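Local coordinates for protein acylneuraminate lyase (Mycoplasma synoviae, PDB 4N4P) that is a TIM-barrel protein of the dihydrodipicolinate synthetase family, with four chains in its assembly, at residues V32-F35 with L36-Q40; K205-G209 with S210-V214; A287-I290 with T291-L295. One frame throughout, in Å; residues are numbered along the deposited sequence.

In the fold
The three contacts are local and follow one another along a single TIM-barrel chain. Contact 2 is the innermost, its centre about 6 Å from the centre of the chain, where the last barrel strand turns into helix 212-227. Contact 1 closes helix 26-39 on the outside of the barrel. Its centre is about 13 Å from that of contact 2 and the two touch: Leu-36 CD2 and Phe-35 CE2 each lie 3.5 Å from Asn-213 O. Contact 3 ends the outlying helix 280-294, its centre about 18 Å from the centres of both others. It meets contact 2 where Leu-295 CD2 packs 3.5 Å from Val-214 O, whereas its nearest atoms to contact 1 are about 6 Å away.

Contact 1. Residues V32-F35 with L36-Q40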
loop_
_atom_site.group_PDB
_atom_site.type_symbol
_atom_site.label_atom_id
_atom_site.label_comp_id
_atom_site.label_asym_id
_atom_site.label_seq_id
_atom_site.Cartn_x
_atom_site.Cartn_y
_atom_site.Cartn_z
ATOM N N VAL A 32 -31.224 -16.403 18.200
ATOM C CA VAL A 32 -30.715 -15.563 17.110
ATOM C C VAL A 32 -31.282 -16.042 15.770
ATOM O O VAL A 32 -31.673 -15.235 14.947
ATOM C CB VAL A 32 -29.179 -15.545 17.080
ATOM C CG1 VAL A 32 -28.638 -15.034 15.735
ATOM C CG2 VAL A 32 -28.661 -14.700 18.264
ATOM N N VAL A 33 -31.285 -17.355 15.542
ATOM C CA VAL A 33 -31.850 -17.895 14.286
ATOM C C VAL A 33 -33.311 -17.465 14.128
ATOM O O VAL A 33 -33.706 -16.932 13.079
ATOM C CB VAL A 33 -31.669 -19.442 14.165
ATOM C CG1 VAL A 33 -32.440 -20.016 12.917
ATOM C CG2 VAL A 33 -30.195 -19.806 14.069
ATOM N N ASN A 34 -34.133 -17.662 15.169
ATOM C CA ASN A 34 -35.526 -17.232 15.085
ATOM C C ASN A 34 -35.677 -15.745 14.814
ATOM O O ASN A 34 -36.554 -15.342 14.062
ATOM C CB ASN A 34 -36.313 -17.605 16.354
ATOM C CG ASN A 34 -36.457 -19.117 16.560
ATOM O OD1 ASN A 34 -36.275 -19.935 15.653
ATOM N ND2 ASN A 34 -36.825 -19.487 17.789
ATOM N N PHE A 35 -34.846 -14.918 15.452
ATOM C CA PHE A 35 -34.888 -13.475 15.243
ATOM C C PHE A 35 -34.617 -13.158 13.758
ATOM O O PHE A 35 -35.352 -12.381 13.123
ATOM C CB PHE A 35 -33.848 -12.798 16.158
ATOM C CG PHE A 35 -33.725 -11.313 15.962
ATOM C CD1 PHE A 35 -34.722 -10.451 16.400
ATOM C CD2 PHE A 35 -32.572 -10.777 15.362
ATOM C CE1 PHE A 35 -34.586 -9.062 16.241
ATOM C CE2 PHE A 35 -32.428 -9.416 15.202
ATOM C CZ PHE A 35 -33.432 -8.552 15.646
ATOM N N LEU A 36 -33.610 -13.810 13.195
ATOM C CA LEU A 36 -33.236 -13.566 11.792
ATOM C C LEU A 36 -34.346 -14.001 10.834
ATOM O O LEU A 36 -34.719 -13.273 9.904
ATOM C CB LEU A 36 -31.924 -14.279 11.454
ATOM C CG LEU A 36 -30.716 -13.767 12.259
ATOM C CD1 LEU A 36 -29.434 -14.517 11.882
ATOM C CD2 LEU A 36 -30.576 -12.252 12.010
ATOM N N VAL A 37 -34.883 -15.193 11.069
ATOM C CA VAL A 37 -35.948 -15.719 10.219
ATOM C C VAL A 37 -37.241 -14.930 10.405
ATOM O O VAL A 37 -37.868 -14.540 9.431
ATOM C CB VAL A 37 -36.202 -17.221 10.515
ATOM C CG1 VAL A 37 -37.428 -17.766 9.712
ATOM C CG2 VAL A 37 -34.919 -18.058 10.218
ATOM N N GLU A 38 -37.642 -14.704 11.656
ATOM C CA GLU A 38 -39.013 -14.236 11.924
ATOM C C GLU A 38 -39.158 -12.735 11.992
ATOM O O GLU A 38 -40.206 -12.198 11.626
ATOM C CB GLU A 38 -39.544 -14.873 13.221
ATOM C CG GLU A 38 -39.540 -16.390 13.180
ATOM C CD GLU A 38 -39.596 -17.041 14.569
ATOM O OE1 GLU A 38 -39.979 -16.371 15.553
ATOM O OE2 GLU A 38 -39.230 -18.227 14.677
ATOM N N LYS A 39 -38.116 -12.046 12.478
ATOM C CA LYS A 39 -38.177 -10.603 12.664
ATOM C C LYS A 39 -37.408 -9.866 11.586
ATOM O O LYS A 39 -37.900 -8.873 11.048
ATOM C CB LYS A 39 -37.629 -10.176 14.040
ATOM C CG LYS A 39 -38.478 -10.668 15.226
ATOM C CD LYS A 39 -39.882 -10.056 15.180
ATOM C CE LYS A 39 -40.662 -10.440 16.433
ATOM N NZ LYS A 39 -41.123 -11.838 16.316
ATOM N N GLN A 40 -36.197 -10.314 11.292
ATOM C CA GLN A 40 -35.483 -9.713 10.158
ATOM C C GLN A 40 -36.028 -10.189 8.810
ATOM O O GLN A 40 -35.826 -9.529 7.780
ATOM C CB GLN A 40 -33.981 -9.952 10.271
ATOM C CG GLN A 40 -33.399 -9.362 11.559
ATOM C CD GLN A 40 -33.499 -7.866 11.572
ATOM O OE1 GLN A 40 -33.093 -7.198 10.607
ATOM N NE2 GLN A 40 -34.057 -7.314 12.649
#
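Phe-35 and Gln-40 meet where helix 26-39, on the outside of the TIM barrel, widens into a pi-type turn. The ring of Phe-35 is the large bump here. With CG anti to the backbone N (chi1 176°) it swings forward along the helix into a hollow shaped by two later side chains: Lys-39 brings its CB to 3.8 Å from Phe-35 CD1, and Gln-40 reaches the far end of the ring, NE2 lying 3.3 Å from Phe-35 CZ. A bend at chi2 folds Gln-40 over so that its amide, inclined 38° to the ring plane, can get there; Ala-216 N, bonded to OE1, helps to fix the amide's rotation. Lysine offers the ring only its first methylenes, CB and CG, and its amino end leads away; glutamine is long enough to bend round to the far end. Met-261 and Val-266 also touch the Phe-35 side chain. At the wider turn Phe-35 O accepts from both Lys-39 N and Gln-40 N, each at 2.9 Å.

The inner surface is built of smaller knobs. Val-32 and Leu-36 lie side by side, CG1 4.0 Å from CD1, as do Val-33 and Val-37. Val-33, Leu-36 and Val-37 pack on Ile-45 of strand 44-47, while Val-32 turns to Met-14, Pro-17 and Met-261; branched apolar chains suit these packed positions. On the more exposed flank Asn-34 and Glu-38 stand side by side, consistent with their shared partner Arg-76, which salt-bridges Glu-38 OE2 and hydrogen-bonds Asn-34 OD1. Glu-38 OE2 lies 3.4 Å from Asn-34 CB.

Contact 2. Residues K205-G209 with S210-V214; sequences KGFIG and STYNV
At the C-terminal end of the eighth strand of the TIM barrel, where the chain leaves strand 206-209 for helix 212-227, the ring of Tyr-212 folds back on Gly-209 and the residues just before it. Both CD2 and CE2 of Tyr-212 come to 3.4 Å from Gly-209 N. Glycine suits this position because it has no side chain to stand in the way of the ring, which can then press close to the backbone. A chi1 of -46°, with CG anti to the carbonyl carbon, turns the ring back along the strand. There the carbonyl carbon of Ile-208 meets its edge, 3.7 Å from Tyr-212 CE2, and Phe-207 CB packs 3.9 Å from the same CE2.

The tyrosine hydroxyl adds a polar link to the strand: a water donates a hydrogen bond to Ile-208 O at 3.1 Å and is hydrogen-bonded to Tyr-212 OH as well, bridging ring and strand. The turn between them is held lightly: Tyr-212 N makes only a weak bond of 3.5 Å to Gly-209 O, and one residue further on Asn-213 N bonds to Ser-210 O at 3.2 Å as the helix begins. Threonine suits the buried position 211 because its OG1 is hydrogen-bonded to both Asp-193 OD2 and Tyr-241 OH.

Strand 206-209 runs between strands 9-12 and 187-190, bonded through its backbone to Gly-9 and Phe-11 on one flank and Phe-190 on the other; Tyr-212 also touches Leu-10 of strand 9-12, while helices 231-248 and 253-263 pack against the start of the new helix.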
loop_
_atom_site.group_PDB
_atom_site.type_symbol
_atom_site.label_atom_id
_atom_site.label_comp_id
_atom_site.label_asym_id
_atom_site.label_seq_id
_atom_site.Cartn_x
_atom_site.Cartn_y
_atom_site.Cartn_z
ATOM N N LYS A 205 -27.198 -10.841 -6.832
ATOM C CA LYS A 205 -28.586 -11.029 -6.426
ATOM C C LYS A 205 -28.689 -11.548 -5.003
ATOM O O LYS A 205 -29.790 -11.577 -4.411
ATOM C CB LYS A 205 -29.279 -12.003 -7.391
ATOM C CG LYS A 205 -29.474 -11.454 -8.793
ATOM C CD LYS A 205 -30.230 -12.469 -9.650
ATOM C CE LYS A 205 -30.517 -11.933 -11.065
ATOM N NZ LYS A 205 -31.708 -11.017 -11.082
ATOM N N GLY A 206 -27.546 -11.961 -4.466
ATOM C CA GLY A 206 -27.453 -12.518 -3.122
ATOM C C GLY A 206 -26.365 -11.760 -2.374
ATOM O O GLY A 206 -25.303 -11.449 -2.951
ATOM N N PHE A 207 -26.646 -11.453 -1.119
ATOM C CA PHE A 207 -25.783 -10.591 -0.305
ATOM C C PHE A 207 -25.518 -11.214 1.044
ATOM O O PHE A 207 -26.445 -11.553 1.781
ATOM C CB PHE A 207 -26.411 -9.208 -0.165
ATOM C CG PHE A 207 -26.684 -8.582 -1.485
ATOM C CD1 PHE A 207 -27.869 -8.844 -2.167
ATOM C CD2 PHE A 207 -25.698 -7.806 -2.095
ATOM C CE1 PHE A 207 -28.071 -8.313 -3.445
ATOM C CE2 PHE A 207 -25.901 -7.256 -3.357
ATOM C CZ PHE A 207 -27.078 -7.514 -4.037
ATOM N N ILE A 208 -24.238 -11.354 1.380
ATOM C CA ILE A 208 -23.887 -11.849 2.703
ATOM C C ILE A 208 -23.263 -10.690 3.475
ATOM O O ILE A 208 -22.378 -10.012 2.963
ATOM C CB ILE A 208 -22.900 -13.019 2.658
ATOM C CG1 ILE A 208 -23.532 -14.235 1.942
ATOM C CG2 ILE A 208 -22.487 -13.406 4.056
ATOM C CD1 ILE A 208 -22.520 -15.305 1.563
ATOM N N GLY A 209 -23.714 -10.450 4.688
ATOM C CA GLY A 209 -23.119 -9.330 5.427
ATOM C C GLY A 209 -23.484 -9.274 6.888
ATOM O O GLY A 209 -24.562 -9.688 7.285
ATOM N N SER A 210 -22.547 -8.749 7.678
ATOM C CA SER A 210 -22.733 -8.611 9.114
ATOM C C SER A 210 -23.906 -7.674 9.418
ATOM O O SER A 210 -24.640 -7.879 10.385
ATOM C CB SER A 210 -21.454 -8.021 9.727
ATOM O OG SER A 210 -21.181 -6.723 9.186
ATOM N N THR A 211 -24.061 -6.627 8.612
ATOM C CA THR A 211 -25.009 -5.552 8.972
ATOM C C THR A 211 -26.475 -5.956 8.772
ATOM O O THR A 211 -27.377 -5.320 9.320
ATOM C CB THR A 211 -24.718 -4.213 8.229
ATOM O OG1 THR A 211 -24.992 -4.376 6.837
ATOM C CG2 THR A 211 -23.258 -3.782 8.424
ATOM N N TYR A 212 -26.716 -7.031 8.025
ATOM C CA TYR A 212 -28.092 -7.482 7.789
ATOM C C TYR A 212 -28.640 -8.221 9.002
ATOM O O TYR A 212 -29.829 -8.524 9.042
ATOM C CB TYR A 212 -28.212 -8.378 6.538
ATOM C CG TYR A 212 -27.476 -7.818 5.337
ATOM C CD1 TYR A 212 -27.653 -6.477 4.951
ATOM C CD2 TYR A 212 -26.592 -8.616 4.601
ATOM C CE1 TYR A 212 -26.962 -5.934 3.844
ATOM C CE2 TYR A 212 -25.890 -8.088 3.495
ATOM C CZ TYR A 212 -26.075 -6.743 3.138
ATOM O OH TYR A 212 -25.389 -6.219 2.060
ATOM N N ASN A 213 -27.780 -8.512 9.982
ATOM C CA ASN A 213 -28.247 -9.103 11.242
ATOM C C ASN A 213 -29.351 -8.270 11.902
ATOM O O ASN A 213 -30.249 -8.827 12.539
ATOM C CB ASN A 213 -27.100 -9.290 12.261
ATOM C CG ASN A 213 -26.265 -10.548 12.017
ATOM O OD1 ASN A 213 -25.116 -10.484 11.517
ATOM N ND2 ASN A 213 -26.802 -11.685 12.415
ATOM N N VAL A 214 -29.277 -6.941 11.796
ATOM C CA VAL A 214 -30.229 -6.095 12.513
ATOM C C VAL A 214 -30.894 -5.039 11.611
ATOM O O VAL A 214 -31.819 -4.342 12.043
ATOM C CB VAL A 214 -29.596 -5.427 13.790
ATOM C CG1 VAL A 214 -29.072 -6.505 14.743
ATOM C CG2 VAL A 214 -28.461 -4.443 13.394
HETATM O O HOH W 1 -23.284 -7.503 1.419
#

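Contact 3. Residues A287-I290 with T291-L295; sequences AEFI and TDKYL
Ala-287 and Thr-291 begin the contact in the last turns of helix 280-294, in the helical part that follows the TIM barrel in this chain. Ala-287 O takes two bonds from Thr-291, one from N at 3.0 Å and one from OG1 at 2.9 Å, arriving from opposite faces of the carbonyl plane. Thr-291 reaches back this way because its OG1 lies anti to its own carbonyl carbon (chi1 -64°). The hydroxyl of this buried threonine is thus satisfied by its own helix, while the small Ala-287 lets Ile-260 of helix 253-263 come close.

Glu-288 O next accepts from Asp-292 N, and a water ties the two side chains together, donating to Glu-288 OE2 and to Asp-292 OD2. Two carboxylates one turn apart would be expected to repel; the shared water, and the salt bridge from Asp-292 OD1 to Lys-296, probably ease this.

Phe-289 comes third, lying alongside Lys-293 with CE1 3.9 Å from Lys-293 CD. A long, extended lysine chain suits the place: its CD packs against the ring at CE1 and CZ, while its CG sits over the centre of the Tyr-294 ring, 3.6 Å above the plane. Its NZ goes on to a salt bridge with Asp-247 OD2, which Tyr-294 OH hydrogen-bonds as well, joining this helix end to helix 231-248.

Ile-290 faces inward to Tyr-244 and Ile-260. Its carbonyl accepts from Tyr-294 N at 2.9 Å, its O lying 3.6 Å from Tyr-294 CD2. Where the chain leaves the helix, Leu-295 runs beside the branched Ile-290, CD1 packing 4.1 Å from Ile-290 CG2.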
loop_
_atom_site.group_PDB
_atom_site.type_symbol
_atom_site.label_atom_id
_atom_site.label_comp_id
_atom_site.label_asym_id
_atom_site.label_seq_id
_atom_site.Cartn_x
_atom_site.Cartn_y
_atom_site.Cartn_z
ATOM N N ALA A 287 -26.649 0.661 21.356
ATOM C CA ALA A 287 -27.717 -0.133 20.735
ATOM C C ALA A 287 -29.002 0.648 20.562
ATOM O O ALA A 287 -29.626 0.576 19.511
ATOM C CB ALA A 287 -27.962 -1.428 21.497
ATOM N N GLU A 288 -29.386 1.425 21.578
ATOM C CA GLU A 288 -30.579 2.270 21.478
ATOM C C GLU A 288 -30.421 3.339 20.432
ATOM O O GLU A 288 -31.325 3.554 19.664
ATOM C CB GLU A 288 -30.874 2.980 22.794
ATOM C CG GLU A 288 -31.253 2.057 23.914
ATOM C CD GLU A 288 -31.481 2.861 25.191
ATOM O OE1 GLU A 288 -30.498 3.278 25.820
ATOM O OE2 GLU A 288 -32.641 3.092 25.537
ATOM N N PHE A 289 -29.273 4.010 20.422
ATOM C CA PHE A 289 -28.959 5.034 19.399
ATOM C C PHE A 289 -29.154 4.483 17.984
ATOM O O PHE A 289 -29.883 5.071 17.168
ATOM C CB PHE A 289 -27.524 5.575 19.598
ATOM C CG PHE A 289 -26.936 6.280 18.388
ATOM C CD1 PHE A 289 -27.478 7.465 17.905
ATOM C CD2 PHE A 289 -25.800 5.754 17.755
ATOM C CE1 PHE A 289 -26.950 8.093 16.768
ATOM C CE2 PHE A 289 -25.236 6.383 16.635
ATOM C CZ PHE A 289 -25.816 7.564 16.137
ATOM N N ILE A 290 -28.508 3.357 17.692
ATOM C CA ILE A 290 -28.685 2.723 16.353
ATOM C C ILE A 290 -30.146 2.358 16.068
ATOM O O ILE A 290 -30.666 2.634 14.972
ATOM C CB ILE A 290 -27.799 1.489 16.192
ATOM C CG1 ILE A 290 -26.301 1.853 16.353
ATOM C CG2 ILE A 290 -28.104 0.723 14.808
ATOM C CD1 ILE A 290 -25.730 2.819 15.280
ATOM N N THR A 291 -30.768 1.673 17.021
ATOM C CA THR A 291 -32.159 1.216 16.897
ATOM C C THR A 291 -33.132 2.365 16.617
ATOM O O THR A 291 -33.944 2.290 15.676
ATOM C CB THR A 291 -32.598 0.412 18.161
ATOM O OG1 THR A 291 -31.816 -0.778 18.257
ATOM C CG2 THR A 291 -34.058 0.024 18.102
ATOM N N ASP A 292 -33.066 3.412 17.434
ATOM C CA ASP A 292 -33.985 4.534 17.297
ATOM C C ASP A 292 -33.726 5.317 16.017
ATOM O O ASP A 292 -34.673 5.805 15.390
ATOM C CB ASP A 292 -33.900 5.492 18.503
ATOM C CG ASP A 292 -34.281 4.821 19.810
ATOM O OD1 ASP A 292 -34.977 3.775 19.751
ATOM O OD2 ASP A 292 -33.852 5.322 20.889
ATOM N N LYS A 293 -32.461 5.461 15.634
ATOM C CA LYS A 293 -32.131 6.237 14.427
ATOM C C LYS A 293 -32.487 5.502 13.137
ATOM O O LYS A 293 -33.012 6.116 12.174
ATOM C CB LYS A 293 -30.646 6.666 14.407
ATOM C CG LYS A 293 -30.274 7.585 13.211
ATOM C CD LYS A 293 -28.885 8.217 13.415
ATOM C CE LYS A 293 -28.489 9.127 12.254
ATOM N NZ LYS A 293 -27.045 9.527 12.488
ATOM N N TYR A 294 -32.194 4.205 13.102
ATOM C CA TYR A 294 -32.257 3.459 11.821
ATOM C C TYR A 294 -33.274 2.343 11.745
ATOM O O TYR A 294 -33.715 2.004 10.641
ATOM C CB TYR A 294 -30.881 2.875 11.497
ATOM C CG TYR A 294 -29.817 3.916 11.306
ATOM C CD1 TYR A 294 -29.828 4.756 10.172
ATOM C CD2 TYR A 294 -28.813 4.081 12.262
ATOM C CE1 TYR A 294 -28.858 5.714 9.995
ATOM C CE2 TYR A 294 -27.814 5.041 12.100
ATOM C CZ TYR A 294 -27.849 5.851 10.954
ATOM O OH TYR A 294 -26.888 6.811 10.775
ATOM N N LEU A 295 -33.627 1.756 12.893
ATOM C CA LEU A 295 -34.263 0.420 12.895
ATOM C C LEU A 295 -35.718 0.353 13.332
ATOM O O LEU A 295 -36.266 -0.746 13.511
ATOM C CB LEU A 295 -33.441 -0.579 13.728
ATOM C CG LEU A 295 -31.938 -0.654 13.495
ATOM C CD1 LEU A 295 -31.290 -1.763 14.347
ATOM C CD2 LEU A 295 -31.633 -0.869 11.973
HETATM O O HOH W 2 -34.322 3.719 23.126
#